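Local coordinates for protein LysR family transcriptional regulator (Vibrio vulnificus, PDB 5B7H) that probably regulates transcription as a DNA-binding LysR-type factor of the OxyR kind, here represented by its regulatory domain alone, at residues A[70-75]-A[190-195]; A[89-94]-A[165-170]; A[151-156]-A[173-178]. The protein carries 1 engineered substitution. All coordinates share one frame; numbering follows the deposited sequence. Where two conformers were deposited one is given.

How the interactions relate
All three contacts lie in the regulatory domain, which has the periplasmic-binding-protein-like fold of LysR-type regulators. Interactions 1 and 2 share one mixed sheet: strand 68-73 pairs with strand 180-198, which neighbours strand 81-95, and that strand pairs in turn with the outermost strand 163-166. Their centres are about 14 Å apart, and the backbone O of Ala190 probably accepts a hydrogen bond from Phe90 N. Interaction 3, centred about 11 Å from interaction 2, packs helix 149-157 against the loop before strand 180-198. Along the chain, the segments of interactions 2 and 3 alternate, nested within interaction 1. Interaction 2 touches both others; interactions 1 and 3 do not meet, and interaction 3 lies at the second subunit.

Interaction 1: residues A[70-75]-A[190-195]; sequences ILALPV and AYRDIG
Leu71 and Gly195 form a hydrogen-bonded pair between antiparallel strands 68-73 and 180-198, inside the mixed sheet of the LysR regulatory domain, a member of the periplasmic-binding-protein clan. Their backbones exchange two bonds: Leu71 N gives to Gly195 O at 2.9 Å, and Gly195 N returns one to Leu71 O, both nearly straight. A third bond, from Leu73 N to Asp193 O, has its donor 42° out of the carbonyl plane. Beyond it a water bridges the strands, donating to Leu73 O at 2.6 Å and accepting from Asp193 N.

Side chains pack on both faces of the pair. On one, CG2 of Ile70 meets CG2 of Ile194 at 3.9 Å, while CB of Ala72 touches CD of Arg192. Arg192 CG sits between the backbone N and the carbonyl carbon (chi1 57°), and the extended chain carries NE onward. The guanidinium lies obliquely to Ala72 CB; its NE forms a salt bridge with Asp88 and NH1 a hydrogen bond with Thr25, and a sulfate ion lies about 5 Å from this side chain. On the other face Asp193, whose OD1 accepts from Gln87, brings its CB to 3.6 Å from Leu73 O. There too, CD1 of Leu73 lies over Gly195, 4.1 Å from its CA.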
ATOM      1  N   ILE A  70       7.828  -9.483  10.646  1.00  6.84           N
ATOM      2  CA  ILE A  70       8.879  -9.272   9.658  1.00  7.56           C
ATOM      3  C   ILE A  70       9.097  -7.770   9.618  1.00  8.31           C
ATOM      4  O   ILE A  70       8.180  -7.001   9.241  1.00 10.13           O
ATOM      5  CB  ILE A  70       8.535  -9.874   8.285  1.00  7.34           C
ATOM      6  CG1 ILE A  70       8.376 -11.402   8.390  1.00  8.75           C
ATOM      7  CG2 ILE A  70       9.615  -9.451   7.294  1.00  8.88           C
ATOM      8  CD1 ILE A  70       7.908 -12.118   7.023  1.00 11.86           C
ATOM      9  N   LEU A  71      10.289  -7.357  10.034  1.00  8.05           N
ATOM     10  CA  LEU A  71      10.643  -5.952  10.159  1.00  8.16           C
ATOM     11  C   LEU A  71      11.878  -5.666   9.328  1.00  8.14           C
ATOM     12  O   LEU A  71      12.642  -6.560   8.966  1.00  9.47           O
ATOM     13  CB  LEU A  71      10.989  -5.605  11.634  1.00 10.48           C
ATOM     14  CG  LEU A  71       9.894  -5.753  12.711  1.00  8.22           C
ATOM     15  CD1 LEU A  71      10.362  -5.222  14.038  1.00 12.58           C
ATOM     16  CD2 LEU A  71       8.650  -4.995  12.275  1.00 11.31           C
ATOM     17  N   ALA A  72      12.067  -4.379   9.036  1.00  8.02           N
ATOM     18  CA  ALA A  72      13.389  -3.876   8.649  1.00  7.45           C
ATOM     19  C   ALA A  72      14.198  -3.542   9.906  1.00  7.65           C
ATOM     20  O   ALA A  72      13.687  -2.917  10.844  1.00  8.62           O
ATOM     21  CB  ALA A  72      13.242  -2.650   7.738  1.00  9.10           C
ATOM     22  N   LEU A  73      15.447  -4.017   9.937  1.00  9.46           N
ATOM     23  CA  LEU A  73      16.318  -3.824  11.085  1.00 11.88           C
ATOM     24  C   LEU A  73      17.526  -2.982  10.676  1.00 12.98           C
ATOM     25  O   LEU A  73      17.910  -2.967   9.507  1.00 12.35           O
ATOM     26  CB  LEU A  73      16.774  -5.191  11.623  1.00 11.70           C
ATOM     27  CG  LEU A  73      15.643  -6.086  12.168  1.00 15.27           C
ATOM     28  CD1 LEU A  73      16.335  -7.389  12.679  1.00 16.06           C
ATOM     29  CD2 LEU A  73      14.795  -5.470  13.285  1.00 18.89           C
ATOM     30  N   PRO A  74      18.159  -2.266  11.614  1.00 12.38           N
ATOM     31  CA  PRO A  74      17.865  -2.240  13.036  1.00 11.18           C
ATOM     32  C   PRO A  74      16.794  -1.249  13.401  1.00 13.22           C
ATOM     33  O   PRO A  74      16.682  -0.113  12.838  1.00 13.74           O
ATOM     34  CB  PRO A  74      19.199  -1.793  13.647  1.00 14.74           C
ATOM     35  CG  PRO A  74      19.785  -0.862  12.600  1.00 15.60           C
ATOM     36  CD  PRO A  74      19.347  -1.442  11.257  1.00 13.95           C
ATOM     37  N   VAL A  75      15.993  -1.665  14.374  1.00 12.63           N
ATOM     38  CA  VAL A  75      15.059  -0.790  15.088  1.00 13.83           C
ATOM     39  C   VAL A  75      15.122  -1.242  16.547  1.00 17.77           C
ATOM     40  O   VAL A  75      15.667  -2.291  16.860  1.00 18.74           O
ATOM     41  CB  VAL A  75      13.623  -0.826  14.544  1.00 14.21           C
ATOM     42  CG1 VAL A  75      13.564  -0.251  13.122  1.00 15.09           C
ATOM     43  CG2 VAL A  75      13.069  -2.251  14.493  1.00 14.77           C
ATOM     44  N   ALA A 190      24.366   0.086  -0.557  1.00 33.11           N
ATOM     45  CA  ALA A 190      23.589   0.340   0.638  1.00 21.64           C
ATOM     46  C   ALA A 190      22.331  -0.517   0.611  1.00 16.59           C
ATOM     47  O   ALA A 190      21.807  -0.852  -0.454  1.00 15.99           O
ATOM     48  CB  ALA A 190      23.136   1.759   0.654  1.00 19.94           C
ATOM     49  N   TYR A 191      21.849  -0.857   1.799  1.00 15.56           N
ATOM     50  CA  TYR A 191      20.786  -1.851   1.908  1.00 11.92           C
ATOM     51  C   TYR A 191      20.184  -1.731   3.296  1.00 12.71           C
ATOM     52  O   TYR A 191      20.741  -1.066   4.178  1.00 12.13           O
ATOM     53  CB  TYR A 191      21.374  -3.254   1.676  1.00 14.03           C
ATOM     54  CG  TYR A 191      22.378  -3.696   2.753  1.00 15.67           C
ATOM     55  CD1 TYR A 191      23.740  -3.512   2.555  1.00 25.58           C
ATOM     56  CD2 TYR A 191      21.966  -4.265   3.962  1.00 17.16           C
ATOM     57  CE1 TYR A 191      24.654  -3.887   3.536  1.00 21.71           C
ATOM     58  CE2 TYR A 191      22.892  -4.654   4.965  1.00 21.24           C
ATOM     59  CZ  TYR A 191      24.225  -4.458   4.724  1.00 29.39           C
ATOM     60  OH  TYR A 191      25.138  -4.839   5.693  1.00 35.05           O
ATOM     61  N   ARG A 192      19.072  -2.453   3.505  1.00  9.03           N
ATOM     62  CA  ARG A 192      18.484  -2.633   4.837  1.00  9.71           C
ATOM     63  C   ARG A 192      18.450  -4.129   5.144  1.00 11.14           C
ATOM     64  O   ARG A 192      18.221  -4.961   4.260  1.00 13.34           O
ATOM     65  CB  ARG A 192      17.065  -2.007   4.999  1.00  9.66           C
ATOM     66  CG  ARG A 192      16.069  -2.562   3.976  1.00  8.95           C
ATOM     67  CD  ARG A 192      14.719  -1.912   4.189  1.00  9.10           C
ATOM     68  NE  ARG A 192      13.807  -2.455   3.200  1.00  8.49           N
ATOM     69  CZ  ARG A 192      12.488  -2.254   3.202  1.00  8.38           C
ATOM     70  NH1 ARG A 192      11.910  -1.520   4.147  1.00  9.51           N
ATOM     71  NH2 ARG A 192      11.733  -2.809   2.260  1.00  8.38           N
ATOM     72  N   ASP A 193      18.706  -4.488   6.396  1.00  9.97           N
ATOM     73  CA  ASP A 193      18.492  -5.857   6.854  1.00  7.95           C
ATOM     74  C   ASP A 193      16.999  -6.118   7.031  1.00  9.80           C
ATOM     75  O   ASP A 193      16.226  -5.235   7.412  1.00 10.73           O
ATOM     76  CB  ASP A 193      19.154  -6.074   8.213  1.00 10.20           C
ATOM     77  CG  ASP A 193      20.634  -6.317   8.141  1.00 20.04           C
ATOM     78  OD1 ASP A 193      21.181  -6.818   7.118  1.00 16.73           O
ATOM     79  OD2 ASP A 193      21.308  -6.025   9.178  1.00 21.75           O
ATOM     80  N   ILE A 194      16.583  -7.339   6.730  1.00  7.91           N
ATOM     81  CA  ILE A 194      15.231  -7.789   6.974  1.00  9.42           C
ATOM     82  C   ILE A 194      15.333  -8.876   8.034  1.00  8.49           C
ATOM     83  O   ILE A 194      16.198  -9.766   7.949  1.00 10.49           O
ATOM     84  CB  ILE A 194      14.649  -8.386   5.674  1.00  8.34           C
ATOM     85  CG1 ILE A 194      14.753  -7.378   4.511  1.00  9.96           C
ATOM     86  CG2 ILE A 194      13.177  -8.870   5.924  1.00 10.03           C
ATOM     87  CD1 ILE A 194      14.033  -6.123   4.740  1.00 11.39           C
ATOM     88  N   GLY A 195      14.426  -8.845   9.008  1.00  9.44           N
ATOM     89  CA  GLY A 195      14.498  -9.880  10.017  1.00 11.60           C
ATOM     90  C   GLY A 195      13.144 -10.279  10.554  1.00  7.78           C
ATOM     91  O   GLY A 195      12.146  -9.607  10.332  1.00  9.48           O
TER
HETATM   92  O   HOH W   1      19.749  -2.194   7.889  1.00 19.97           O

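Interaction 2: residues A[89-94]-A[165-170]; sequences PFKMVI and IPQMAI
Gln167 and Lys91 meet because both chains bend: Gln167 CG stands anti to the backbone N (chi1 -170°) and its chain turns at chi2, while that of Lys91 turns at chi2 and chi4. Lys91 NZ donates a hydrogen bond to Gln167 OE1 at 2.9 Å, tilted 30° from the amide plane. Gln167 NE2 is hydrogen-bonded in turn to Asp171, so both ends of the amide are engaged. The lysine's aliphatic part also touches the helix, its CG lying 3.8 Å from CD1 of Ile170, where the two side chains cross at about a right angle.

This is the outer edge of the domain's mixed sheet within the chain, where strand 163-166 pairs antiparallel with strand 81-95 and passes directly into helix 167-171, with Pro166 at the N-cap. Lys91 and Ile165 exchange two backbone bonds, and Gln167 N, already in the helix, donates to Pro89 O at 2.8 Å. The backbone hydrogen bonding therefore continues to the first helical residue. CB of Gln167 also packs 3.7 Å from CD of Pro89. Beside the Phe90–Pro166 pair, the edge of the Phe90 ring, at CD2, comes 4.1 Å from Ile165 O. In the modelled conformers, Val93 CG2 packs on Ile165 CG1.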
ATOM      1  N   PRO A  89      18.579  -4.297  -0.986  1.00 11.10           N
ATOM      2  CA  PRO A  89      19.306  -3.109  -1.442  1.00  9.26           C
ATOM      3  C   PRO A  89      18.408  -1.896  -1.625  1.00 12.33           C
ATOM      4  O   PRO A  89      17.219  -2.027  -1.912  1.00 12.09           O
ATOM      5  CB  PRO A  89      19.881  -3.540  -2.797  1.00 15.49           C
ATOM      6  CG  PRO A  89      19.950  -4.996  -2.707  1.00 14.69           C
ATOM      7  CD  PRO A  89      18.751  -5.438  -1.886  1.00 11.22           C
ATOM      8  N   PHE A  90      19.016  -0.704  -1.534  1.00 12.15           N
ATOM      9  CA  PHE A  90      18.340   0.549  -1.855  1.00 12.38           C
ATOM     10  C   PHE A  90      18.764   1.016  -3.239  1.00 11.54           C
ATOM     11  O   PHE A  90      19.931   0.851  -3.647  1.00 14.15           O
ATOM     12  CB  PHE A  90      18.728   1.645  -0.862  1.00 13.09           C
ATOM     13  CG  PHE A  90      18.073   1.511   0.482  1.00 14.05           C
ATOM     14  CD1 PHE A  90      18.806   1.366   1.617  1.00 10.96           C
ATOM     15  CD2 PHE A  90      16.695   1.535   0.591  1.00 15.76           C
ATOM     16  CE1 PHE A  90      18.183   1.239   2.870  1.00 12.15           C
ATOM     17  CE2 PHE A  90      16.088   1.409   1.850  1.00 19.88           C
ATOM     18  CZ  PHE A  90      16.845   1.274   2.977  1.00 17.65           C
ATOM     19  N   LYS A  91      17.823   1.605  -3.953  1.00 10.50           N
ATOM     20  CA  LYS A  91      18.139   2.332  -5.172  1.00 12.47           C
ATOM     21  C   LYS A  91      17.544   3.723  -5.051  1.00 12.67           C
ATOM     22  O   LYS A  91      16.756   4.014  -4.155  1.00 14.57           O
ATOM     23  CB  LYS A  91      17.493   1.649  -6.372  1.00 12.63           C
ATOM     24  CG  LYS A  91      18.034   0.229  -6.639  1.00 13.05           C
ATOM     25  CD  LYS A  91      19.449   0.322  -7.132  1.00 15.16           C
ATOM     26  CE  LYS A  91      19.811  -0.960  -7.869  1.00 30.22           C
ATOM     27  NZ  LYS A  91      19.963  -2.026  -6.901  1.00 26.53           N
ATOM     28  N   MET A  92      17.963   4.612  -5.932  1.00 12.39           N
ATOM     29  CA  MET A  92      17.258   5.877  -6.090  1.00 12.69           C
ATOM     30  C   MET A  92      16.447   5.834  -7.377  1.00 11.15           C
ATOM     31  O   MET A  92      16.736   5.075  -8.307  1.00 12.37           O
ATOM     32  CB  MET A  92      18.253   7.051  -6.094  1.00 13.68           C
ATOM     33  CG  MET A  92      19.052   7.104  -4.797  1.00 15.74           C
ATOM     34  SD  MET A  92      20.039   8.600  -4.626  1.00 17.83           S
ATOM     35  CE  MET A  92      18.696   9.794  -4.420  1.00 19.99           C
ATOM     36  N   VAL A  93      15.422   6.669  -7.452  0.86 10.42           N
ATOM     37  CA  VAL A  93      14.615   6.733  -8.659  0.86 11.78           C
ATOM     38  C   VAL A  93      14.406   8.195  -9.025  0.86 11.42           C
ATOM     39  O   VAL A  93      14.312   9.067  -8.159  0.86 10.83           O
ATOM     40  CB  VAL A  93      13.227   6.033  -8.545  0.86 11.86           C
ATOM     41  CG1 VAL A  93      13.328   4.534  -8.545  0.86 14.28           C
ATOM     42  CG2 VAL A  93      12.478   6.536  -7.285  0.86 10.68           C
ATOM     43  N   ILE A  94      14.331   8.460 -10.317  0.86 11.41           N
ATOM     44  CA  ILE A  94      13.966   9.770 -10.853  0.86 11.80           C
ATOM     45  C   ILE A  94      13.074   9.550 -12.069  0.86 12.57           C
ATOM     46  O   ILE A  94      13.062   8.483 -12.686  0.86 12.44           O
ATOM     47  CB  ILE A  94      15.196  10.609 -11.274  0.86 14.28           C
ATOM     48  CG1 ILE A  94      15.943   9.945 -12.439  0.86 13.77           C
ATOM     49  CG2 ILE A  94      16.109  10.803 -10.101  0.86 17.00           C
ATOM     50  CD1 ILE A  94      17.214  10.733 -12.903  0.86 18.10           C
ATOM     51  N   ILE A 165      14.266   3.850  -2.796  0.56 11.04           N
ATOM     52  CA  ILE A 165      13.287   2.763  -2.943  0.56 12.33           C
ATOM     53  C   ILE A 165      13.949   1.420  -2.649  0.56 10.61           C
ATOM     54  O   ILE A 165      15.048   1.162  -3.155  0.56 11.28           O
ATOM     55  CB  ILE A 165      12.716   2.715  -4.380  0.56 10.45           C
ATOM     56  CG1 ILE A 165      12.002   4.034  -4.700  0.56 14.70           C
ATOM     57  CG2 ILE A 165      11.685   1.600  -4.506  0.56 11.58           C
ATOM     58  CD1 ILE A 165      10.898   4.345  -3.677  0.56 14.77           C
ATOM     59  N   PRO A 166      13.313   0.522  -1.908  1.00  8.92           N
ATOM     60  CA  PRO A 166      13.904  -0.801  -1.709  1.00 11.26           C
ATOM     61  C   PRO A 166      13.749  -1.678  -2.948  1.00  9.71           C
ATOM     62  O   PRO A 166      12.752  -1.616  -3.686  1.00 10.25           O
ATOM     63  CB  PRO A 166      13.084  -1.363  -0.531  1.00 12.29           C
ATOM     64  CG  PRO A 166      11.750  -0.705  -0.633  1.00 12.96           C
ATOM     65  CD  PRO A 166      12.008   0.688  -1.236  1.00  8.64           C
ATOM     66  N   GLN A 167      14.766  -2.513  -3.137  1.00 10.52           N
ATOM     67  CA  GLN A 167      14.822  -3.409  -4.273  1.00 10.56           C
ATOM     68  C   GLN A 167      13.603  -4.292  -4.351  1.00  9.70           C
ATOM     69  O   GLN A 167      13.087  -4.531  -5.453  1.00  9.95           O
ATOM     70  CB  GLN A 167      16.090  -4.254  -4.246  1.00 10.57           C
ATOM     71  CG  GLN A 167      16.284  -5.019  -5.577  1.00 11.84           C
ATOM     72  CD  GLN A 167      16.503  -4.087  -6.758  1.00 17.42           C
ATOM     73  OE1 GLN A 167      17.285  -3.135  -6.660  1.00 22.02           O
ATOM     74  NE2 GLN A 167      15.845  -4.368  -7.876  1.00 20.86           N
ATOM     75  N   MET A 168      13.083  -4.759  -3.196  1.00 10.25           N
ATOM     76  CA  MET A 168      11.939  -5.656  -3.320  1.00 10.08           C
ATOM     77  C   MET A 168      10.731  -4.972  -3.950  1.00 10.12           C
ATOM     78  O   MET A 168       9.895  -5.634  -4.580  1.00  9.53           O
ATOM     79  CB  MET A 168      11.585  -6.315  -1.982  1.00  8.60           C
ATOM     80  CG  MET A 168      11.189  -5.307  -0.908  1.00 11.09           C
ATOM     81  SD  MET A 168      10.522  -6.119   0.599  1.00 11.91           S
ATOM     82  CE  MET A 168      11.996  -6.987   1.181  1.00 10.40           C
ATOM     83  N   ALA A 169      10.599  -3.655  -3.777  1.00  8.20           N
ATOM     84  CA  ALA A 169       9.492  -2.954  -4.437  1.00  8.28           C
ATOM     85  C   ALA A 169       9.684  -2.926  -5.947  1.00  9.24           C
ATOM     86  O   ALA A 169       8.707  -3.122  -6.711  1.00 10.42           O
ATOM     87  CB  ALA A 169       9.354  -1.540  -3.858  1.00  9.86           C
ATOM     88  N   ILE A 170      10.917  -2.654  -6.390  1.00  8.56           N
ATOM     89  CA  ILE A 170      11.210  -2.669  -7.818  1.00 10.51           C
ATOM     90  C   ILE A 170      10.933  -4.041  -8.400  1.00 10.66           C
ATOM     91  O   ILE A 170      10.310  -4.168  -9.479  1.00 10.61           O
ATOM     92  CB  ILE A 170      12.671  -2.262  -8.055  1.00 10.52           C
ATOM     93  CG1 ILE A 170      12.895  -0.852  -7.519  1.00 14.54           C
ATOM     94  CG2 ILE A 170      12.958  -2.312  -9.534  1.00 11.91           C
ATOM     95  CD1 ILE A 170      14.370  -0.442  -7.580  1.00 18.24           C
TER

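Interaction 3: residues A[151-156]-A[173-178]; sequences TLVQMV and GLLDNQ
Val153 reaches from helix 149-157 to three residues of the loop 173-178, which connects helix 167-171 to strand 180-198 in this regulatory domain. The loop is compact: Gly173, with positive phi, is the C-prime residue of a Schellman motif ending the preceding helix, and a type I turn from Gly173 to Asp176 runs into a type II turn from Leu175 to Gln178. These turns present Leu174, Leu175 and Gln178 to the helix.

The apolar contacts divide between the two branches of Val153. CG2 meets CD2 of Leu174 at 3.8 Å. CG1, anti to the backbone N (chi1 165°), lies 4.1 Å from CD2 of Leu175, and these two side chains cross at about a right angle. Leu180 of the following strand touches both Val153 and Leu175, and Ile165 also packs on Val153, joining the contact to the edge of the sheet.

The Gln178 amide touches carbon across the contact and forms no hydrogen bond there. Its NE2 comes within 3.5 Å of Val153 CG1 and donates a hydrogen bond to Leu174 O in its own loop at 3.0 Å; that oxygen lies only 2° out of the Gln178 amide plane. The other end of the amide, OE1, rests 3.7 Å from the aliphatic CG of Gln154. The two glutamine amides are turned 60° from each other, and Gln154 NE2 donates instead to Ala27 O of the second subunit.

With no hydrogen bond between helix and loop, the contact is one of van der Waals packing, of methyls on methyls and an amide on aliphatic carbon. The bond from Gln178 to Leu174 O ties Gln178 back across the two turns and satisfies an amide N-H beside a valine methyl, while the neighbouring Gln154 directs its own N-H into the dimer interface.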
ATOM      1  N   THR A 151       2.630   6.725  -2.915  1.00  7.55           N
ATOM      2  CA  THR A 151       2.439   8.151  -3.230  1.00  7.06           C
ATOM      3  C   THR A 151       3.775   8.885  -3.303  1.00  8.25           C
ATOM      4  O   THR A 151       3.921   9.841  -4.081  1.00  7.96           O
ATOM      5  CB  THR A 151       1.448   8.833  -2.285  1.00  8.45           C
ATOM      6  OG1 THR A 151       1.891   8.690  -0.926  1.00  9.03           O
ATOM      7  CG2 THR A 151       0.026   8.293  -2.457  1.00 11.17           C
ATOM      8  N   LEU A 152       4.771   8.418  -2.553  1.00  7.10           N
ATOM      9  CA  LEU A 152       6.120   8.941  -2.710  1.00  8.49           C
ATOM     10  C   LEU A 152       6.621   8.735  -4.135  1.00  7.00           C
ATOM     11  O   LEU A 152       7.139   9.674  -4.786  1.00  9.43           O
ATOM     12  CB  LEU A 152       7.029   8.229  -1.711  1.00 10.05           C
ATOM     13  CG  LEU A 152       8.525   8.528  -1.739  1.00  9.37           C
ATOM     14  CD1 LEU A 152       8.774  10.002  -1.550  1.00 13.27           C
ATOM     15  CD2 LEU A 152       9.188   7.669  -0.629  1.00 12.31           C
ATOM     16  N   VAL A 153       6.496   7.509  -4.643  1.00  7.20           N
ATOM     17  CA  VAL A 153       6.970   7.219  -5.989  1.00  8.99           C
ATOM     18  C   VAL A 153       6.172   8.002  -7.026  1.00  9.00           C
ATOM     19  O   VAL A 153       6.733   8.480  -8.034  1.00  8.96           O
ATOM     20  CB  VAL A 153       6.864   5.704  -6.213  1.00 10.81           C
ATOM     21  CG1 VAL A 153       6.996   5.396  -7.734  1.00 14.34           C
ATOM     22  CG2 VAL A 153       7.957   5.009  -5.357  1.00 12.78           C
ATOM     23  N   GLN A 154       4.864   8.190  -6.792  1.00  7.98           N
ATOM     24  CA  GLN A 154       4.066   8.985  -7.724  1.00  6.44           C
ATOM     25  C   GLN A 154       4.539  10.437  -7.771  1.00  8.48           C
ATOM     26  O   GLN A 154       4.550  11.043  -8.845  1.00  8.82           O
ATOM     27  CB  GLN A 154       2.584   8.931  -7.364  1.00  8.65           C
ATOM     28  CG  GLN A 154       1.970   7.540  -7.630  1.00  7.20           C
ATOM     29  CD  GLN A 154       0.788   7.205  -6.736  1.00  8.29           C
ATOM     30  OE1 GLN A 154       0.431   7.981  -5.825  1.00  8.95           O
ATOM     31  NE2 GLN A 154       0.241   6.021  -6.932  1.00  8.25           N
ATOM     32  N   MET A 155       4.923  11.023  -6.638  1.00  8.20           N
ATOM     33  CA  MET A 155       5.471  12.386  -6.686  1.00  7.94           C
ATOM     34  C   MET A 155       6.775  12.438  -7.477  1.00  7.33           C
ATOM     35  O   MET A 155       7.006  13.384  -8.246  1.00  9.23           O
ATOM     36  CB  MET A 155       5.691  12.970  -5.293  1.00  8.96           C
ATOM     37  CG  MET A 155       4.377  13.279  -4.594  1.00  8.17           C
ATOM     38  SD  MET A 155       4.566  14.140  -3.033  1.00 10.28           S
ATOM     39  CE  MET A 155       5.160  12.829  -1.963  1.00 11.71           C
ATOM     40  N   VAL A 156       7.628  11.416  -7.330  1.00  8.00           N
ATOM     41  CA  VAL A 156       8.840  11.365  -8.147  1.00 10.14           C
ATOM     42  C   VAL A 156       8.455  11.226  -9.610  1.00 10.11           C
ATOM     43  O   VAL A 156       9.046  11.871 -10.489  1.00  9.75           O
ATOM     44  CB  VAL A 156       9.744  10.218  -7.648  1.00 10.58           C
ATOM     45  CG1 VAL A 156      10.932  10.003  -8.625  1.00 10.51           C
ATOM     46  CG2 VAL A 156      10.287  10.551  -6.243  1.00 12.55           C
ATOM     47  N   GLY A 173       7.285  -4.700  -9.241  1.00 10.33           N
ATOM     48  CA  GLY A 173       6.605  -3.895 -10.238  1.00 10.08           C
ATOM     49  C   GLY A 173       6.139  -2.513  -9.808  1.00 10.16           C
ATOM     50  O   GLY A 173       5.303  -1.925 -10.501  1.00 11.41           O
ATOM     51  N   LEU A 174       6.607  -1.997  -8.668  1.00  9.40           N
ATOM     52  CA  LEU A 174       6.084  -0.723  -8.175  1.00  9.84           C
ATOM     53  C   LEU A 174       6.287   0.377  -9.218  1.00  8.38           C
ATOM     54  O   LEU A 174       5.458   1.324  -9.292  1.00 10.69           O
ATOM     55  CB  LEU A 174       6.792  -0.356  -6.856  1.00  9.72           C
ATOM     56  CG  LEU A 174       6.244   0.932  -6.200  1.00 12.76           C
ATOM     57  CD1 LEU A 174       4.818   0.722  -5.694  1.00 14.23           C
ATOM     58  CD2 LEU A 174       7.191   1.282  -5.049  1.00 15.20           C
ATOM     59  N   LEU A 175       7.375   0.286 -10.011  1.00  8.46           N
ATOM     60  CA  LEU A 175       7.652   1.366 -10.954  1.00  8.16           C
ATOM     61  C   LEU A 175       6.978   1.174 -12.303  1.00 10.13           C
ATOM     62  O   LEU A 175       7.075   2.071 -13.158  1.00 10.99           O
ATOM     63  CB  LEU A 175       9.159   1.521 -11.181  1.00 10.13           C
ATOM     64  CG  LEU A 175       9.999   1.458  -9.901  1.00 12.78           C
ATOM     65  CD1 LEU A 175      11.447   1.695 -10.276  1.00 12.91           C
ATOM     66  CD2 LEU A 175       9.569   2.433  -8.849  1.00 11.04           C
ATOM     67  N   ASP A 176       6.266   0.086 -12.506  1.00  8.95           N
ATOM     68  CA  ASP A 176       5.698  -0.189 -13.839  1.00  9.22           C
ATOM     69  C   ASP A 176       4.810   0.959 -14.320  1.00  9.65           C
ATOM     70  O   ASP A 176       3.968   1.524 -13.576  1.00 10.66           O
ATOM     71  CB  ASP A 176       4.823  -1.428 -13.788  1.00 13.70           C
ATOM     72  CG  ASP A 176       5.623  -2.718 -13.829  1.00 19.35           C
ATOM     73  OD1 ASP A 176       6.851  -2.692 -14.116  1.00 17.00           O
ATOM     74  OD2 ASP A 176       4.985  -3.779 -13.580  1.00 24.33           O
ATOM     75  N   ASN A 177       5.016   1.318 -15.583  1.00  9.87           N
ATOM     76  CA  ASN A 177       4.186   2.304 -16.268  1.00  8.85           C
ATOM     77  C   ASN A 177       4.289   3.720 -15.678  1.00  8.61           C
ATOM     78  O   ASN A 177       3.497   4.601 -16.062  1.00 11.68           O
ATOM     79  CB  ASN A 177       2.719   1.834 -16.407  1.00  9.05           C
ATOM     80  CG  ASN A 177       2.616   0.641 -17.253  1.00 11.15           C
ATOM     81  OD1 ASN A 177       3.208   0.625 -18.314  1.00 13.36           O
ATOM     82  ND2 ASN A 177       1.851  -0.361 -16.827  1.00 14.83           N
ATOM     83  N   GLN A 178       5.303   3.997 -14.867  1.00  8.01           N
ATOM     84  CA  GLN A 178       5.474   5.346 -14.317  1.00  8.55           C
ATOM     85  C   GLN A 178       6.637   6.095 -14.917  1.00  8.86           C
ATOM     86  O   GLN A 178       6.925   7.208 -14.482  1.00 10.66           O
ATOM     87  CB  GLN A 178       5.613   5.290 -12.784  1.00  9.32           C
ATOM     88  CG  GLN A 178       4.395   4.575 -12.165  1.00 10.43           C
ATOM     89  CD  GLN A 178       4.177   5.003 -10.735  1.00 15.29           C
ATOM     90  OE1 GLN A 178       3.798   6.138 -10.504  1.00 12.82           O
ATOM     91  NE2 GLN A 178       4.443   4.102  -9.772  1.00 10.87           N
TER